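Local atomic coordinates of inositol-1,4,5-trisphosphate 5-phosphatase 1 (PDB entry 1I9Z), a protein that removes the 5-phosphate from phosphatidylinositol 4,5-bisphosphate and soluble inositol polyphosphates with magnesium as cofactor, its catalytic 5-phosphatase domain being the part described here. Residues A[156-161]-A[198-203]; A[289-294]-A[313-318]; A[148-153]-A[188-193]; A[103-108]-A[128-133]. All coordinates share one frame; numbering follows the deposited sequence.

Contact 1. Residues A[156-161]-A[198-203]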
loop_
_atom_site.group_PDB
_atom_site.type_symbol
_atom_site.label_atom_id
_atom_site.label_comp_id
_atom_site.label_asym_id
_atom_site.label_seq_id
_atom_site.Cartn_x
_atom_site.Cartn_y
_atom_site.Cartn_z
ATOM N N GLU A 156 7.419 -11.357 11.645
ATOM C CA GLU A 156 7.361 -12.704 12.212
ATOM C C GLU A 156 7.176 -13.618 10.990
ATOM O O GLU A 156 7.944 -13.499 10.035
ATOM C CB GLU A 156 6.234 -12.840 13.240
ATOM C CG GLU A 156 6.454 -12.029 14.513
ATOM C CD GLU A 156 7.730 -12.361 15.343
ATOM O OE1 GLU A 156 8.430 -13.359 15.119
ATOM O OE2 GLU A 156 8.031 -11.565 16.242
ATOM N N ASP A 157 6.171 -14.504 10.965
ATOM C CA ASP A 157 6.038 -15.373 9.810
ATOM C C ASP A 157 4.960 -14.931 8.814
ATOM O O ASP A 157 4.430 -15.747 8.053
ATOM C CB ASP A 157 5.754 -16.810 10.250
ATOM C CG ASP A 157 6.907 -17.406 11.069
ATOM O OD1 ASP A 157 6.935 -17.258 12.290
ATOM O OD2 ASP A 157 7.802 -17.999 10.461
ATOM N N THR A 158 4.636 -13.648 8.813
ATOM C CA THR A 158 3.617 -13.149 7.897
ATOM C C THR A 158 4.320 -12.259 6.869
ATOM O O THR A 158 5.081 -11.391 7.291
ATOM C CB THR A 158 2.583 -12.322 8.696
ATOM O OG1 THR A 158 1.873 -13.209 9.605
ATOM C CG2 THR A 158 1.579 -11.666 7.722
ATOM N N GLY A 159 4.047 -12.436 5.570
ATOM C CA GLY A 159 4.718 -11.639 4.527
ATOM C C GLY A 159 3.923 -10.427 4.042
ATOM O O GLY A 159 2.733 -10.577 3.749
ATOM N N LEU A 160 4.548 -9.235 4.022
ATOM C CA LEU A 160 3.853 -8.045 3.554
ATOM C C LEU A 160 4.579 -7.393 2.386
ATOM O O LEU A 160 5.801 -7.362 2.363
ATOM C CB LEU A 160 3.713 -7.030 4.703
ATOM C CG LEU A 160 2.914 -7.517 5.932
ATOM C CD1 LEU A 160 3.922 -8.085 6.985
ATOM C CD2 LEU A 160 2.110 -6.321 6.479
ATOM N N CYS A 161 3.827 -6.887 1.403
ATOM C CA CYS A 161 4.471 -6.228 0.307
ATOM C C CYS A 161 3.773 -4.921 0.043
ATOM O O CYS A 161 2.536 -4.891 -0.091
ATOM C CB CYS A 161 4.473 -7.103 -0.947
ATOM S SG CYS A 161 5.196 -6.323 -2.426
ATOM N N ASN A 198 3.382 -13.162 -3.932
ATOM C CA ASN A 198 3.804 -14.171 -2.985
ATOM C C ASN A 198 3.856 -13.618 -1.555
ATOM O O ASN A 198 4.895 -13.776 -0.919
ATOM C CB ASN A 198 5.232 -14.653 -3.366
ATOM C CG ASN A 198 5.334 -15.262 -4.803
ATOM O OD1 ASN A 198 6.407 -15.133 -5.499
ATOM N ND2 ASN A 198 4.267 -15.960 -5.236
ATOM N N HIS A 199 2.772 -12.979 -1.069
ATOM C CA HIS A 199 2.657 -12.391 0.252
ATOM C C HIS A 199 1.255 -12.549 0.834
ATOM O O HIS A 199 0.276 -12.552 0.077
ATOM C CB HIS A 199 2.931 -10.874 0.168
ATOM C CG HIS A 199 4.332 -10.560 -0.271
ATOM N ND1 HIS A 199 4.705 -10.459 -1.591
ATOM C CD2 HIS A 199 5.474 -10.501 0.447
ATOM C CE1 HIS A 199 6.027 -10.365 -1.673
ATOM N NE2 HIS A 199 6.517 -10.397 -0.446
ATOM N N ASP A 200 1.162 -12.603 2.154
ATOM C CA ASP A 200 -0.147 -12.631 2.835
ATOM C C ASP A 200 -0.921 -11.329 2.609
ATOM O O ASP A 200 -2.146 -11.353 2.386
ATOM C CB ASP A 200 0.062 -12.842 4.327
ATOM C CG ASP A 200 0.766 -14.151 4.584
ATOM O OD1 ASP A 200 0.147 -15.204 4.288
ATOM O OD2 ASP A 200 1.948 -14.147 4.966
ATOM N N TYR A 201 -0.213 -10.191 2.683
ATOM C CA TYR A 201 -0.845 -8.886 2.492
ATOM C C TYR A 201 -0.075 -8.048 1.469
ATOM O O TYR A 201 1.170 -7.975 1.533
ATOM C CB TYR A 201 -0.868 -8.122 3.834
ATOM C CG TYR A 201 -1.455 -8.897 4.988
ATOM C CD1 TYR A 201 -0.768 -9.006 6.186
ATOM C CD2 TYR A 201 -2.744 -9.465 4.891
ATOM C CE1 TYR A 201 -1.308 -9.647 7.292
ATOM C CE2 TYR A 201 -3.311 -10.114 5.967
ATOM C CZ TYR A 201 -2.599 -10.209 7.170
ATOM O OH TYR A 201 -3.129 -10.869 8.245
ATOM N N VAL A 202 -0.788 -7.402 0.535
ATOM C CA VAL A 202 -0.134 -6.537 -0.440
ATOM C C VAL A 202 -0.935 -5.217 -0.458
ATOM O O VAL A 202 -2.185 -5.262 -0.543
ATOM C CB VAL A 202 -0.215 -7.126 -1.877
ATOM C CG1 VAL A 202 0.469 -6.145 -2.853
ATOM C CG2 VAL A 202 0.432 -8.525 -1.959
ATOM N N VAL A 203 -0.270 -4.062 -0.408
ATOM C CA VAL A 203 -1.006 -2.776 -0.484
ATOM C C VAL A 203 -0.325 -2.086 -1.625
ATOM O O VAL A 203 0.923 -1.961 -1.637
ATOM C CB VAL A 203 -0.901 -1.893 0.797
ATOM C CG1 VAL A 203 -1.614 -0.544 0.558
ATOM C CG2 VAL A 203 -1.573 -2.607 1.967
HETATM O O HOH W 1 3.871 -16.090 5.053
#
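His199 opens the working part of 198-203. Its CG stands beside the backbone N, which lays one face of the imidazole against Cys161: CB of Cys161 is 3.5 Å from the centroid of the His199 ring and 13° off its normal, a CH-pi contact. A hydrogen bond from His199 ND1 to Ile196 O helps fix the turn of that ring. Asp200 comes next. Its OD2 takes Gly159 N at 2.8 Å on the anti lone pair, almost straight at 169°, and also accepts a water (2.7 Å from Asp200 OD2) that donates to Asp157 O as well. Two donors therefore grip one carboxylate oxygen. Tyr201 starts the ladder proper: its N donates to Gly159 O at 3.2 Å, and its O receives Cys161 N at 2.9 Å. The Tyr201 ring meets Leu160 CD2 at its edge and Thr158 CG2 obliquely, the latter 3.5 Å from CE1, while its hydroxyl bonds to Asn316 O. Val202 shares the sheet face of Cys161, and Val203 N closes the series on Cys161 O at 2.9 Å. The strand axes diverge by just 13°, the parallel pairing expected of a beta-alpha-beta unit, here strand 158-166, helix 174-187 and strand 201-205.

Contact 2. Residues A[289-294]-A[313-318]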
loop_
_atom_site.group_PDB
_atom_site.type_symbol
_atom_site.label_atom_id
_atom_site.label_comp_id
_atom_site.label_asym_id
_atom_site.label_seq_id
_atom_site.Cartn_x
_atom_site.Cartn_y
_atom_site.Cartn_z
ATOM N N GLY A 289 -5.503 -9.429 0.123
ATOM C CA GLY A 289 -5.210 -10.275 1.268
ATOM C C GLY A 289 -6.096 -9.861 2.423
ATOM O O GLY A 289 -6.803 -8.807 2.351
ATOM N N GLU A 290 -6.031 -10.631 3.510
ATOM C CA GLU A 290 -6.896 -10.409 4.664
ATOM C C GLU A 290 -6.609 -9.308 5.665
ATOM O O GLU A 290 -6.754 -9.511 6.857
ATOM C CB GLU A 290 -7.139 -11.739 5.436
ATOM C CG GLU A 290 -7.679 -12.897 4.579
ATOM C CD GLU A 290 -8.824 -12.507 3.616
ATOM O OE1 GLU A 290 -9.821 -11.853 4.039
ATOM O OE2 GLU A 290 -8.732 -12.880 2.411
ATOM N N LEU A 291 -6.285 -8.114 5.175
ATOM C CA LEU A 291 -6.087 -6.979 6.053
ATOM C C LEU A 291 -7.457 -6.552 6.538
ATOM O O LEU A 291 -8.441 -6.812 5.857
ATOM C CB LEU A 291 -5.479 -5.788 5.274
ATOM C CG LEU A 291 -4.010 -5.964 4.927
ATOM C CD1 LEU A 291 -3.506 -4.773 4.044
ATOM C CD2 LEU A 291 -3.237 -6.035 6.272
ATOM N N VAL A 292 -7.532 -5.899 7.689
ATOM C CA VAL A 292 -8.819 -5.352 8.149
ATOM C C VAL A 292 -8.702 -3.843 7.928
ATOM O O VAL A 292 -7.941 -3.174 8.609
ATOM C CB VAL A 292 -9.053 -5.639 9.644
ATOM C CG1 VAL A 292 -10.360 -4.935 10.108
ATOM C CG2 VAL A 292 -9.138 -7.175 9.857
ATOM N N PRO A 293 -9.435 -3.289 6.947
ATOM C CA PRO A 293 -9.391 -1.856 6.651
ATOM C C PRO A 293 -10.213 -1.010 7.571
ATOM O O PRO A 293 -11.320 -1.404 8.012
ATOM C CB PRO A 293 -9.896 -1.789 5.206
ATOM C CG PRO A 293 -10.953 -2.910 5.222
ATOM C CD PRO A 293 -10.237 -4.018 5.934
ATOM N N HIS A 294 -9.689 0.158 7.907
ATOM C CA HIS A 294 -10.420 1.032 8.755
ATOM C C HIS A 294 -10.773 2.328 8.064
ATOM O O HIS A 294 -11.905 2.484 7.587
ATOM C CB HIS A 294 -9.663 1.248 10.070
ATOM C CG HIS A 294 -9.780 0.071 10.994
ATOM N ND1 HIS A 294 -8.913 -1.002 10.963
ATOM C CD2 HIS A 294 -10.722 -0.244 11.918
ATOM C CE1 HIS A 294 -9.311 -1.925 11.824
ATOM N NE2 HIS A 294 -10.408 -1.489 12.418
ATOM N N TYR A 313 -4.988 0.192 8.450
ATOM C CA TYR A 313 -5.287 -1.248 8.499
ATOM C C TYR A 313 -4.811 -1.891 9.791
ATOM O O TYR A 313 -3.931 -1.355 10.499
ATOM C CB TYR A 313 -4.542 -2.008 7.407
ATOM C CG TYR A 313 -4.798 -1.515 6.008
ATOM C CD1 TYR A 313 -3.973 -0.560 5.402
ATOM C CD2 TYR A 313 -5.902 -1.981 5.307
ATOM C CE1 TYR A 313 -4.251 -0.061 4.103
ATOM C CE2 TYR A 313 -6.208 -1.500 4.002
ATOM C CZ TYR A 313 -5.371 -0.529 3.411
ATOM O OH TYR A 313 -5.631 -0.065 2.167
ATOM N N GLU A 314 -5.424 -3.034 10.096
ATOM C CA GLU A 314 -4.958 -3.868 11.187
ATOM C C GLU A 314 -4.514 -5.082 10.433
ATOM O O GLU A 314 -5.238 -5.545 9.556
ATOM C CB GLU A 314 -6.060 -4.254 12.158
ATOM C CG GLU A 314 -6.310 -3.195 13.189
ATOM C CD GLU A 314 -7.287 -3.680 14.250
ATOM O OE1 GLU A 314 -8.464 -3.967 13.916
ATOM O OE2 GLU A 314 -6.854 -3.782 15.409
ATOM N N ALA A 315 -3.338 -5.619 10.766
ATOM C CA ALA A 315 -2.829 -6.771 10.050
ATOM C C ALA A 315 -2.512 -7.842 11.079
ATOM O O ALA A 315 -1.716 -7.607 11.996
ATOM C CB ALA A 315 -1.549 -6.392 9.278
ATOM N N ASN A 316 -3.193 -8.982 10.950
ATOM C CA ASN A 316 -2.979 -10.087 11.846
ATOM C C ASN A 316 -1.701 -10.772 11.433
ATOM O O ASN A 316 -1.543 -11.176 10.281
ATOM C CB ASN A 316 -4.144 -11.080 11.783
ATOM C CG ASN A 316 -3.983 -12.184 12.836
ATOM O OD1 ASN A 316 -3.567 -13.304 12.532
ATOM N ND2 ASN A 316 -4.260 -11.840 14.094
ATOM N N ILE A 317 -0.811 -10.902 12.404
ATOM C CA ILE A 317 0.525 -11.479 12.270
ATOM C C ILE A 317 0.601 -12.811 13.011
ATOM O O ILE A 317 -0.024 -12.964 14.044
ATOM C CB ILE A 317 1.588 -10.448 12.894
ATOM C CG1 ILE A 317 2.225 -9.677 11.750
ATOM C CG2 ILE A 317 2.695 -11.122 13.794
ATOM C CD1 ILE A 317 1.277 -9.265 10.743
ATOM N N VAL A 318 1.363 -13.749 12.476
ATOM C CA VAL A 318 1.525 -15.036 13.158
ATOM C C VAL A 318 2.987 -15.343 13.395
ATOM O O VAL A 318 3.807 -15.176 12.506
ATOM C CB VAL A 318 0.940 -16.196 12.337
ATOM C CG1 VAL A 318 0.995 -17.515 13.145
ATOM C CG2 VAL A 318 -0.496 -15.846 11.943
HETATM O O HOH W 2 -5.551 -8.798 9.374
#
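Leu291, next to Val292 in the chain, points toward 313-318. Its CB lies 3.8 Å from Tyr313 CD2, beside the phenol ring. At CG the side chain forks, and the branches take different partners. CD1 goes over one face of the Tyr313 ring, away from the ring centre, and makes a CH-pi contact 4.1 Å from the ring centroid. CD2 runs to Ala315, where its 3.5 Å distance to Ala315 CB is closer than two methyl carbons normally sit. Leu291 also touches Tyr201 and Val203, so this branched tip is wedged between the two sheets of the sandwich. The backbone beside it is a beta hairpin, strand 292-298 returning as strand 309-320 at an edge of the six-stranded sheet, with axes 163° apart. Val292 and Glu314 form its hydrogen-bonded pair: Val292 N donates to Glu314 O at 3.0 Å and 173°, and Glu314 N returns the bond to Val292 O at 2.9 Å. In the adjoining non-hydrogen-bonded pair, Pro293 CB packs on Tyr313 CE2 at 3.9 Å. Across the other face the extended Glu314 chain brings OE1 to the edge of the His294 imidazole, 3.0 Å from CE1, with ring and carboxylate planes 68° apart. Past the hairpin bonds, a water donates to Glu290 O and Glu314 O and accepts Asn316 N, lying 2.8 Å from that nitrogen.

Contact 3. Residues A[148-153]-A[188-193]; sequences AVAIRF and LRFRRG
Arg152 NH2 donates to Asn129 O, and the rest of the guanidinium is held as well: Arg152 NE is hydrogen-bonded to His199 NE2, and Arg152 NH1 forms a salt bridge with Asp154 OD1. One named partner for each of the three nitrogens defines the rotation of the group, and the bond from NE would probably keep His199 NE2 unprotonated. This cluster lies on the five-stranded sheet of the DNase I-like sandwich, where the loop after helix 174-187 packs against strand 147-155. The side chains of Ala148, Ala150 and Arg152 point toward that loop, whereas those of Val149 and Ile151 point away and touch strand 113-120 of the second sheet. Arg152 takes the crowded first torsion, CG between the backbone N and the carbonyl carbon (chi1 66°), and bends again at chi2 and chi3. That path sets CG squarely over the Phe190 ring, 3.5 Å from its centroid and 4° off the normal. The guanidinium plane stands 74° from the ring, so the methylene, not the charged end, makes the CH-pi contact. Ala150 flanks the same ring, its CB 3.8 Å from Phe190 CZ and its carbonyl O at the ring edge, 3.6 Å from CE2. An alanine at Phe190 would remove the ring and would probably leave the bent Arg152 chain less firmly placed. Alongside, Leu188 CG rests 4.0 Å from Ala150 CB, and Arg189 NH1 turns back to donate to Leu188 O at 3.0 Å, from above the carbonyl plane.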
loop_
_atom_site.group_PDB
_atom_site.type_symbol
_atom_site.label_atom_id
_atom_site.label_comp_id
_atom_site.label_asym_id
_atom_site.label_seq_id
_atom_site.Cartn_x
_atom_site.Cartn_y
_atom_site.Cartn_z
ATOM N N ALA A 148 6.953 2.153 -10.643
ATOM C CA ALA A 148 6.650 1.693 -9.292
ATOM C C ALA A 148 7.847 1.451 -8.426
ATOM O O ALA A 148 8.924 1.108 -8.940
ATOM C CB ALA A 148 5.841 0.347 -9.362
ATOM N N VAL A 149 7.652 1.636 -7.117
ATOM C CA VAL A 149 8.711 1.325 -6.129
ATOM C C VAL A 149 8.054 0.389 -5.123
ATOM O O VAL A 149 6.926 0.656 -4.652
ATOM C CB VAL A 149 9.181 2.606 -5.383
ATOM C CG1 VAL A 149 10.251 2.227 -4.329
ATOM C CG2 VAL A 149 9.760 3.582 -6.417
ATOM N N ALA A 150 8.730 -0.707 -4.803
ATOM C CA ALA A 150 8.192 -1.677 -3.874
ATOM C C ALA A 150 9.190 -2.173 -2.791
ATOM O O ALA A 150 10.414 -2.308 -3.045
ATOM C CB ALA A 150 7.615 -2.916 -4.693
ATOM N N ILE A 151 8.667 -2.343 -1.580
ATOM C CA ILE A 151 9.438 -2.910 -0.477
ATOM C C ILE A 151 8.551 -3.988 0.201
ATOM O O ILE A 151 7.366 -3.752 0.464
ATOM C CB ILE A 151 9.807 -1.809 0.533
ATOM C CG1 ILE A 151 10.790 -0.817 -0.169
ATOM C CG2 ILE A 151 10.455 -2.474 1.764
ATOM C CD1 ILE A 151 10.902 0.599 0.607
ATOM N N ARG A 152 9.136 -5.152 0.478
ATOM C CA ARG A 152 8.432 -6.240 1.132
ATOM C C ARG A 152 9.273 -6.687 2.332
ATOM O O ARG A 152 10.468 -6.346 2.465
ATOM C CB ARG A 152 8.200 -7.399 0.148
ATOM C CG ARG A 152 9.520 -8.165 -0.378
ATOM C CD ARG A 152 10.121 -9.174 0.640
ATOM N NE ARG A 152 9.131 -10.203 0.995
ATOM C CZ ARG A 152 9.158 -10.981 2.086
ATOM N NH1 ARG A 152 8.149 -11.840 2.288
ATOM N NH2 ARG A 152 10.187 -10.940 2.950
ATOM N N PHE A 153 8.626 -7.405 3.244
ATOM C CA PHE A 153 9.331 -7.883 4.418
ATOM C C PHE A 153 8.435 -8.898 5.145
ATOM O O PHE A 153 7.205 -8.992 4.894
ATOM C CB PHE A 153 9.722 -6.705 5.363
ATOM C CG PHE A 153 8.564 -5.870 5.879
ATOM C CD1 PHE A 153 7.885 -6.239 7.029
ATOM C CD2 PHE A 153 8.146 -4.716 5.196
ATOM C CE1 PHE A 153 6.796 -5.485 7.512
ATOM C CE2 PHE A 153 7.065 -3.938 5.652
ATOM C CZ PHE A 153 6.382 -4.308 6.808
ATOM N N LEU A 188 7.880 -6.392 -11.513
ATOM C CA LEU A 188 8.498 -6.165 -10.216
ATOM C C LEU A 188 8.982 -7.514 -9.667
ATOM O O LEU A 188 8.195 -8.469 -9.537
ATOM C CB LEU A 188 7.458 -5.546 -9.297
ATOM C CG LEU A 188 7.447 -4.264 -8.469
ATOM C CD1 LEU A 188 8.402 -3.137 -8.956
ATOM C CD2 LEU A 188 5.982 -3.844 -8.379
ATOM N N ARG A 189 10.264 -7.617 -9.372
ATOM C CA ARG A 189 10.788 -8.873 -8.841
ATOM C C ARG A 189 11.789 -8.536 -7.777
ATOM O O ARG A 189 12.635 -7.689 -8.009
ATOM C CB ARG A 189 11.506 -9.630 -9.935
ATOM C CG ARG A 189 10.526 -10.261 -10.901
ATOM C CD ARG A 189 10.079 -11.591 -10.316
ATOM N NE ARG A 189 9.274 -12.316 -11.294
ATOM C CZ ARG A 189 8.035 -11.968 -11.608
ATOM N NH1 ARG A 189 7.466 -10.930 -11.012
ATOM N NH2 ARG A 189 7.378 -12.628 -12.542
ATOM N N PHE A 190 11.669 -9.169 -6.617
ATOM C CA PHE A 190 12.635 -8.889 -5.540
ATOM C C PHE A 190 13.777 -9.895 -5.652
ATOM O O PHE A 190 14.069 -10.317 -6.754
ATOM C CB PHE A 190 11.969 -8.991 -4.197
ATOM C CG PHE A 190 10.806 -8.030 -4.012
ATOM C CD1 PHE A 190 9.514 -8.474 -4.224
ATOM C CD2 PHE A 190 10.998 -6.744 -3.554
ATOM C CE1 PHE A 190 8.388 -7.647 -3.953
ATOM C CE2 PHE A 190 9.898 -5.908 -3.289
ATOM C CZ PHE A 190 8.585 -6.392 -3.491
ATOM N N ARG A 191 14.426 -10.293 -4.572
ATOM C CA ARG A 191 15.521 -11.283 -4.713
ATOM C C ARG A 191 15.047 -12.662 -5.181
ATOM O O ARG A 191 13.928 -13.120 -4.836
ATOM C CB ARG A 191 16.241 -11.458 -3.384
ATOM C CG ARG A 191 16.726 -10.098 -2.876
ATOM C CD ARG A 191 17.636 -10.202 -1.633
ATOM N NE ARG A 191 18.908 -10.893 -1.881
ATOM C CZ ARG A 191 19.685 -11.411 -0.920
ATOM N NH1 ARG A 191 19.317 -11.328 0.349
ATOM N NH2 ARG A 191 20.839 -12.007 -1.225
ATOM N N ARG A 192 15.890 -13.327 -5.961
ATOM C CA ARG A 192 15.553 -14.685 -6.405
ATOM C C ARG A 192 14.194 -14.790 -7.097
ATOM O O ARG A 192 13.477 -15.796 -6.918
ATOM C CB ARG A 192 15.547 -15.645 -5.222
ATOM C CG ARG A 192 16.760 -15.487 -4.302
ATOM C CD ARG A 192 16.667 -16.350 -3.061
ATOM N NE ARG A 192 16.810 -17.771 -3.375
ATOM C CZ ARG A 192 15.962 -18.720 -2.972
ATOM N NH1 ARG A 192 14.897 -18.391 -2.236
ATOM N NH2 ARG A 192 16.197 -19.997 -3.284
ATOM N N GLY A 193 13.848 -13.770 -7.887
ATOM C CA GLY A 193 12.587 -13.811 -8.613
ATOM C C GLY A 193 11.309 -13.750 -7.801
ATOM O O GLY A 193 10.264 -14.019 -8.344
#

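Contact 4. Residues A[103-108]-A[128-133]; sequences VQLRSG and KNVEGT
Leu105 and Arg106 both begin with CG anti to the backbone N (chi1 -171° and -166°), which carries the two side chains out toward strand 128-133; Arg106 then bends at chi3 (-78°) and lays its guanidinium across the backbone there. The contact bridges the two sheets of the DNase I-like sandwich at one margin, since strand 102-110 is outermost in the six-stranded sheet and strand 127-136 outermost in the five-stranded one. The axes run almost parallel but stay 7.7 Å apart, too far for backbone pairing, so side chains do the joining. That two successive residues both face the same way is consistent with a beta bulge at this point, as both Leu105 and Arg106 have backbone hydrogen bonds to Ile117. Leu105 and Val130 meet tip to tip, CD2 of Leu105 lying 3.9 Å from Val130 CG2, and both side chains touch Phe153. The Arg106 guanidinium covers the Glu131-Gly132 peptide with one face, and Gly132 N sits 3.1 Å above the guanidinium plane. Although Arg106 NH1 is 3.2 Å from Gly132 N, both are donors, so this is a packing distance and not a hydrogen bond. Gly132, having no side chain, lets the guanidinium lie this close over the peptide. An alanine at Arg106 would remove the guanidinium from over that peptide and would probably leave the bridge resting largely on Leu105 and Val130. The guanidinium places Arg106 NH2 3.5 Å from Glu131 CA.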
loop_
_atom_site.group_PDB
_atom_site.type_symbol
_atom_site.label_atom_id
_atom_site.label_comp_id
_atom_site.label_asym_id
_atom_site.label_seq_id
_atom_site.Cartn_x
_atom_site.Cartn_y
_atom_site.Cartn_z
ATOM N N VAL A 103 12.099 4.263 13.407
ATOM C CA VAL A 103 13.281 4.208 12.603
ATOM C C VAL A 103 12.825 3.948 11.158
ATOM O O VAL A 103 11.756 3.343 10.931
ATOM C CB VAL A 103 14.212 3.056 13.002
ATOM C CG1 VAL A 103 14.787 3.316 14.417
ATOM C CG2 VAL A 103 13.478 1.752 12.936
ATOM N N GLN A 104 13.645 4.401 10.205
ATOM C CA GLN A 104 13.342 4.130 8.788
ATOM C C GLN A 104 13.941 2.771 8.483
ATOM O O GLN A 104 15.162 2.526 8.608
ATOM C CB GLN A 104 13.963 5.200 7.887
ATOM C CG GLN A 104 13.967 4.845 6.370
ATOM C CD GLN A 104 14.546 5.985 5.584
ATOM O OE1 GLN A 104 14.245 7.146 5.885
ATOM N NE2 GLN A 104 15.407 5.680 4.589
ATOM N N LEU A 105 13.088 1.868 8.079
ATOM C CA LEU A 105 13.520 0.540 7.727
ATOM C C LEU A 105 14.259 0.601 6.398
ATOM O O LEU A 105 15.393 0.052 6.221
ATOM C CB LEU A 105 12.284 -0.356 7.597
ATOM C CG LEU A 105 12.451 -1.838 7.429
ATOM C CD1 LEU A 105 13.053 -2.401 8.751
ATOM C CD2 LEU A 105 11.054 -2.493 7.121
ATOM N N ARG A 106 13.614 1.225 5.417
ATOM C CA ARG A 106 14.186 1.292 4.072
ATOM C C ARG A 106 13.389 2.264 3.193
ATOM O O ARG A 106 12.215 2.535 3.500
ATOM C CB ARG A 106 14.117 -0.095 3.363
ATOM C CG ARG A 106 15.063 0.000 2.091
ATOM C CD ARG A 106 14.990 -0.746 0.686
ATOM N NE ARG A 106 15.479 -2.058 0.867
ATOM C CZ ARG A 106 16.050 -2.987 0.086
ATOM N NH1 ARG A 106 16.412 -3.011 -1.233
ATOM N NH2 ARG A 106 16.266 -4.071 0.806
ATOM N N SER A 107 14.017 2.775 2.140
ATOM C CA SER A 107 13.351 3.630 1.175
ATOM C C SER A 107 13.859 3.231 -0.194
ATOM O O SER A 107 14.937 2.641 -0.359
ATOM C CB SER A 107 13.552 5.155 1.384
ATOM O OG SER A 107 14.860 5.533 0.999
ATOM N N GLY A 108 13.079 3.579 -1.194
ATOM C CA GLY A 108 13.423 3.263 -2.572
ATOM C C GLY A 108 12.946 4.433 -3.430
ATOM O O GLY A 108 12.032 5.192 -3.004
ATOM N N LYS A 128 12.014 -9.153 9.165
ATOM C CA LYS A 128 13.116 -9.831 8.525
ATOM C C LYS A 128 12.931 -9.909 7.006
ATOM O O LYS A 128 11.812 -9.693 6.506
ATOM C CB LYS A 128 13.212 -11.266 9.087
ATOM C CG LYS A 128 13.478 -11.322 10.630
ATOM C CD LYS A 128 14.972 -11.112 10.942
ATOM C CE LYS A 128 15.243 -10.887 12.472
ATOM N NZ LYS A 128 14.876 -9.437 12.840
ATOM N N ASN A 129 14.027 -10.223 6.299
ATOM C CA ASN A 129 13.989 -10.400 4.842
ATOM C C ASN A 129 13.412 -9.184 4.080
ATOM O O ASN A 129 12.597 -9.326 3.116
ATOM C CB ASN A 129 13.175 -11.657 4.509
ATOM C CG ASN A 129 13.620 -12.869 5.352
ATOM O OD1 ASN A 129 14.812 -13.137 5.426
ATOM N ND2 ASN A 129 12.662 -13.577 5.998
ATOM N N VAL A 130 13.856 -7.992 4.480
ATOM C CA VAL A 130 13.420 -6.799 3.811
ATOM C C VAL A 130 14.088 -6.733 2.430
ATOM O O VAL A 130 15.333 -6.825 2.321
ATOM C CB VAL A 130 13.827 -5.537 4.595
ATOM C CG1 VAL A 130 13.359 -4.331 3.863
ATOM C CG2 VAL A 130 13.278 -5.555 6.050
ATOM N N GLU A 131 13.273 -6.556 1.371
ATOM C CA GLU A 131 13.775 -6.462 0.019
ATOM C C GLU A 131 13.107 -5.333 -0.703
ATOM O O GLU A 131 11.962 -4.966 -0.364
ATOM C CB GLU A 131 13.545 -7.769 -0.757
ATOM C CG GLU A 131 14.246 -8.952 -0.025
ATOM C CD GLU A 131 13.945 -10.336 -0.625
ATOM O OE1 GLU A 131 13.202 -10.431 -1.594
ATOM O OE2 GLU A 131 14.438 -11.337 -0.083
ATOM N N GLY A 132 13.802 -4.745 -1.671
ATOM C CA GLY A 132 13.153 -3.676 -2.412
ATOM C C GLY A 132 13.456 -3.769 -3.882
ATOM O O GLY A 132 14.475 -4.386 -4.276
ATOM N N THR A 133 12.580 -3.171 -4.699
ATOM C CA THR A 133 12.858 -3.128 -6.129
ATOM C C THR A 133 12.031 -2.016 -6.796
ATOM O O THR A 133 11.238 -1.313 -6.128
ATOM C CB THR A 133 12.582 -4.505 -6.787
ATOM O OG1 THR A 133 13.121 -4.514 -8.120
ATOM C CG2 THR A 133 11.074 -4.788 -6.826
#

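Overall arrangement
Contacts 1, 3 and 4 reach the five-stranded sheet; contact 4 spans both sheets and so shares the six-stranded one with contact 2. Contacts 3 and 4, with centres about 10 Å apart, are joined by Ala150 O and Thr133 N at 2.9 Å. Contact 3 continues into contact 1 through Leu160 N and Phe153 O at 2.8 Å, while Cys161 SG packs 3.6 Å from Phe190 CZ. Contact 1 meets contact 2 through a probable backbone hydrogen bond, Asp157 N to Val318 O at 2.9 Å; contacts 2 and 3 lie about 21 Å apart between centres. The inositol bisphosphate pocket uses none of these residues, but Ala169, Gly170 and Tyr171 follow strand 158-166, and Arg211 follows strand 201-205.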